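Local coordinates for protein extracellular PQQ-dependent sugar dehydrogenase (Coprinopsis cinerea, PDB 6JT6) that probably oxidises sugars with a PQQ cofactor and passes the electrons on through a haem-carrying cytochrome b domain, at residues 97-102 with 121-126. Numbering follows the deposited sequence.
Sequences SGPRLT and QNCTRW. With NAG (2-acetamido-2-deoxy-beta-D-glucopyranose), chain B.
An antiparallel hydrogen-bonded beta pair, Arg100 with Gln121, holds the open end of the hairpin formed by strands 100-109 and 113-121 in the cytochrome domain, and an N-glycosylated asparagine sits just beyond it. Both backbone bonds of the pair are short and nearly straight: Arg100 N reaches Gln121 O at 2.8 Å, and Gln121 N gives its hydrogen to Arg100 O at an angle of 178°.

The tight side is formed by Pro99 and Cys123, both buried. Pro99 CB rests 3.6 Å from Cys123 SG, which is tied to Cys120 in a disulfide, and the proline also touches Ala84 of strand 79-86. The compact apolar ring, with no N-H to satisfy, suits the buried loop residue just before the strand. Pro99 CA also sends a C-H to Gln121 O, 3.4 Å away. The preceding Gly98 has phi 136° and psi -79°, angles at which a CB would jam against the carbonyl of Ser97.

On the looser side Arg100 is exposed and Gln121 partly so, and long polar chains suit this face, where they can reach water and the sugar. Arg100 CB stands 4.2 Å from Gln121 CB before the chains diverge. Gln121 extends beyond CG, and its OE1 shares a water with Arg100 O and Thr102 OG1. Arg100 bends at chi2 and chi3 instead, bringing the edge of its guanidinium near the sugar's acetamide O7.

Asn122, in a left-handed backbone conformation, turns CG anti to its backbone N. Its ND2, bonded to NAG C1, spends its remaining hydrogen on Gly98 O at 3.0 Å, approaching from above the carbonyl plane.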
ATOM      1  N   SER A  97     -14.233   7.274  -1.129  1.00 30.16           N
ATOM      2  CA  SER A  97     -14.331   7.524   0.289  1.00 32.62           C
ATOM      3  C   SER A  97     -14.900   6.255   0.926  1.00 33.71           C
ATOM      4  O   SER A  97     -15.638   5.482   0.294  1.00 39.77           O
ATOM      5  CB  SER A  97     -15.187   8.761   0.589  1.00 34.15           C
ATOM      6  OG  SER A  97     -16.507   8.537   0.160  1.00 31.95           O
ATOM      7  N   GLY A  98     -14.581   6.067   2.191  1.00 29.38           N
ATOM      8  CA  GLY A  98     -14.620   4.752   2.791  1.00 26.16           C
ATOM      9  C   GLY A  98     -13.334   4.685   3.599  1.00 23.23           C
ATOM     10  O   GLY A  98     -13.373   4.901   4.795  1.00 23.19           O
ATOM     11  N   PRO A  99     -12.188   4.438   2.935  1.00 21.95           N
ATOM     12  CA  PRO A  99     -10.954   4.191   3.662  1.00 21.47           C
ATOM     13  C   PRO A  99     -10.476   5.415   4.410  1.00 21.25           C
ATOM     14  O   PRO A  99     -10.707   6.539   3.961  1.00 23.61           O
ATOM     15  CB  PRO A  99      -9.957   3.812   2.552  1.00 20.77           C
ATOM     16  CG  PRO A  99     -10.826   3.199   1.512  1.00 20.91           C
ATOM     17  CD  PRO A  99     -12.031   4.104   1.514  1.00 21.97           C
ATOM     18  N   ARG A 100      -9.843   5.193   5.554  1.00 21.10           N
ATOM     19  CA  ARG A 100      -9.249   6.284   6.319  1.00 20.61           C
ATOM     20  C   ARG A 100      -7.741   6.016   6.317  1.00 18.40           C
ATOM     21  O   ARG A 100      -7.276   4.979   6.815  1.00 17.01           O
ATOM     22  CB  ARG A 100      -9.838   6.372   7.735  1.00 25.20           C
ATOM     23  CG  ARG A 100     -11.381   6.411   7.808  1.00 30.23           C
ATOM     24  CD  ARG A 100     -11.979   7.820   7.789  1.00 37.10           C
ATOM     25  NE  ARG A 100     -11.861   8.539   6.505  1.00 44.47           N
ATOM     26  CZ  ARG A 100     -12.818   8.633   5.573  1.00 46.37           C
ATOM     27  NH1 ARG A 100     -12.580   9.316   4.456  1.00 46.99           N
ATOM     28  NH2 ARG A 100     -14.008   8.050   5.748  1.00 46.93           N
ATOM     29  N   LEU A 101      -7.006   6.929   5.700  1.00 15.71           N
ATOM     30  CA  LEU A 101      -5.582   6.739   5.430  1.00 15.89           C
ATOM     31  C   LEU A 101      -4.723   7.677   6.257  1.00 15.30           C
ATOM     32  O   LEU A 101      -4.987   8.894   6.341  1.00 15.46           O
ATOM     33  CB  LEU A 101      -5.253   6.930   3.922  1.00 15.86           C
ATOM     34  CG  LEU A 101      -5.866   5.856   2.980  1.00 15.52           C
ATOM     35  CD1 LEU A 101      -5.889   6.386   1.567  1.00 13.83           C
ATOM     36  CD2 LEU A 101      -5.053   4.567   3.051  1.00 16.05           C
ATOM     37  N   THR A 102      -3.660   7.120   6.825  1.00 13.64           N
ATOM     38  CA  THR A 102      -2.754   7.917   7.645  1.00 13.13           C
ATOM     39  C   THR A 102      -1.379   7.561   7.146  1.00 12.97           C
ATOM     40  O   THR A 102      -0.990   6.395   7.226  1.00 12.59           O
ATOM     41  CB  THR A 102      -2.882   7.515   9.144  1.00 12.97           C
ATOM     42  OG1 THR A 102      -4.263   7.582   9.541  1.00 12.72           O
ATOM     43  CG2 THR A 102      -1.982   8.399  10.038  1.00 12.81           C
ATOM     44  N   GLN A 121      -7.537   2.236   7.448  1.00 17.20           N
ATOM     45  CA  GLN A 121      -8.636   1.782   8.287  1.00 19.11           C
ATOM     46  C   GLN A 121      -9.905   1.801   7.497  1.00 20.47           C
ATOM     47  O   GLN A 121     -10.080   2.668   6.625  1.00 20.12           O
ATOM     48  CB  GLN A 121      -8.811   2.709   9.479  1.00 20.39           C
ATOM     49  CG  GLN A 121      -7.726   2.573  10.503  1.00 21.69           C
ATOM     50  CD  GLN A 121      -7.835   3.683  11.514  1.00 23.17           C
ATOM     51  OE1 GLN A 121      -7.361   4.802  11.271  1.00 24.87           O
ATOM     52  NE2 GLN A 121      -8.477   3.394  12.641  1.00 20.37           N
ATOM     53  N   ASN A 122     -10.805   0.879   7.834  1.00 22.19           N
ATOM     54  CA  ASN A 122     -12.023   0.664   7.051  1.00 23.53           C
ATOM     55  C   ASN A 122     -11.649   0.278   5.604  1.00 23.50           C
ATOM     56  O   ASN A 122     -12.128   0.864   4.619  1.00 25.18           O
ATOM     57  CB  ASN A 122     -12.918   1.918   7.090  1.00 25.69           C
ATOM     58  CG  ASN A 122     -14.300   1.662   6.522  1.00 30.03           C
ATOM     59  OD1 ASN A 122     -14.776   0.505   6.491  1.00 29.45           O
ATOM     60  ND2 ASN A 122     -14.959   2.736   6.063  1.00 33.06           N
ATOM     61  N   CYS A 123     -10.746  -0.690   5.491  1.00 22.08           N
ATOM     62  CA  CYS A 123     -10.190  -1.096   4.220  1.00 21.34           C
ATOM     63  C   CYS A 123     -10.290  -2.592   4.009  1.00 20.71           C
ATOM     64  O   CYS A 123      -9.623  -3.112   3.132  1.00 20.31           O
ATOM     65  CB  CYS A 123      -8.703  -0.707   4.159  1.00 21.07           C
ATOM     66  SG  CYS A 123      -8.410   1.060   4.278  1.00 22.82           S
ATOM     67  N   THR A 124     -11.061  -3.303   4.839  1.00 18.14           N
ATOM     68  CA  THR A 124     -11.080  -4.764   4.717  1.00 18.29           C
ATOM     69  C   THR A 124     -12.457  -5.299   4.286  1.00 18.19           C
ATOM     70  O   THR A 124     -12.590  -6.482   4.049  1.00 18.05           O
ATOM     71  CB  THR A 124     -10.650  -5.442   6.021  1.00 17.32           C
ATOM     72  OG1 THR A 124     -11.626  -5.120   7.014  1.00 18.14           O
ATOM     73  CG2 THR A 124      -9.272  -4.940   6.492  1.00 17.33           C
ATOM     74  N   ARG A 125     -13.463  -4.421   4.217  1.00 19.66           N
ATOM     75  CA  ARG A 125     -14.800  -4.770   3.691  1.00 21.38           C
ATOM     76  C   ARG A 125     -15.252  -3.737   2.679  1.00 20.47           C
ATOM     77  O   ARG A 125     -15.053  -2.533   2.885  1.00 20.33           O
ATOM     78  CB  ARG A 125     -15.829  -4.878   4.817  1.00 24.40           C
ATOM     79  CG  ARG A 125     -15.549  -6.013   5.791  1.00 30.42           C
ATOM     80  CD  ARG A 125     -15.993  -7.370   5.255  1.00 37.65           C
ATOM     81  NE  ARG A 125     -15.636  -8.448   6.186  1.00 43.71           N
ATOM     82  CZ  ARG A 125     -14.641  -9.316   6.007  1.00 49.23           C
ATOM     83  NH1 ARG A 125     -14.413 -10.244   6.933  1.00 52.17           N
ATOM     84  NH2 ARG A 125     -13.872  -9.266   4.917  1.00 48.93           N
ATOM     85  N   TRP A 126     -15.829  -4.197   1.577  1.00 19.11           N
ATOM     86  CA  TRP A 126     -16.423  -3.285   0.586  1.00 20.79           C
ATOM     87  C   TRP A 126     -17.478  -3.974  -0.281  1.00 21.21           C
ATOM     88  O   TRP A 126     -17.562  -5.189  -0.317  1.00 21.95           O
ATOM     89  CB  TRP A 126     -15.354  -2.681  -0.317  1.00 18.52           C
ATOM     90  CG  TRP A 126     -14.479  -3.694  -1.024  1.00 17.51           C
ATOM     91  CD1 TRP A 126     -14.732  -4.300  -2.221  1.00 16.36           C
ATOM     92  CD2 TRP A 126     -13.214  -4.208  -0.565  1.00 16.24           C
ATOM     93  NE1 TRP A 126     -13.703  -5.148  -2.551  1.00 16.19           N
ATOM     94  CE2 TRP A 126     -12.760  -5.127  -1.550  1.00 15.57           C
ATOM     95  CE3 TRP A 126     -12.425  -3.975   0.574  1.00 15.93           C
ATOM     96  CZ2 TRP A 126     -11.526  -5.802  -1.455  1.00 14.18           C
ATOM     97  CZ3 TRP A 126     -11.159  -4.649   0.672  1.00 14.82           C
ATOM     98  CH2 TRP A 126     -10.748  -5.558  -0.340  1.00 14.68           C
TER
HETATM   99  C1  NAG B 301     -16.294   2.636   5.514  1.00 35.44           C
HETATM  100  C2  NAG B 301     -17.169   3.847   5.822  1.00 38.38           C
HETATM  101  C3  NAG B 301     -18.558   3.692   5.190  1.00 40.34           C
HETATM  102  C4  NAG B 301     -18.509   3.287   3.709  1.00 39.33           C
HETATM  103  C5  NAG B 301     -17.605   2.061   3.490  1.00 36.54           C
HETATM  104  C6  NAG B 301     -17.321   1.889   2.003  1.00 38.64           C
HETATM  105  C7  NAG B 301     -16.713   4.772   8.076  1.00 45.80           C
HETATM  106  C8  NAG B 301     -17.051   4.526   9.524  1.00 47.31           C
HETATM  107  N2  NAG B 301     -17.302   3.904   7.256  1.00 41.44           N
HETATM  108  O3  NAG B 301     -19.237   4.939   5.303  1.00 41.43           O
HETATM  109  O4  NAG B 301     -19.852   3.032   3.238  1.00 39.75           O
HETATM  110  O5  NAG B 301     -16.334   2.201   4.153  1.00 35.41           O
HETATM  111  O6  NAG B 301     -16.698   0.627   1.699  1.00 36.72           O
HETATM  112  O7  NAG B 301     -15.979   5.684   7.705  1.00 46.82           O
HETATM  113  O   HOH W   1      -5.754   5.523   9.115  1.00 15.45           O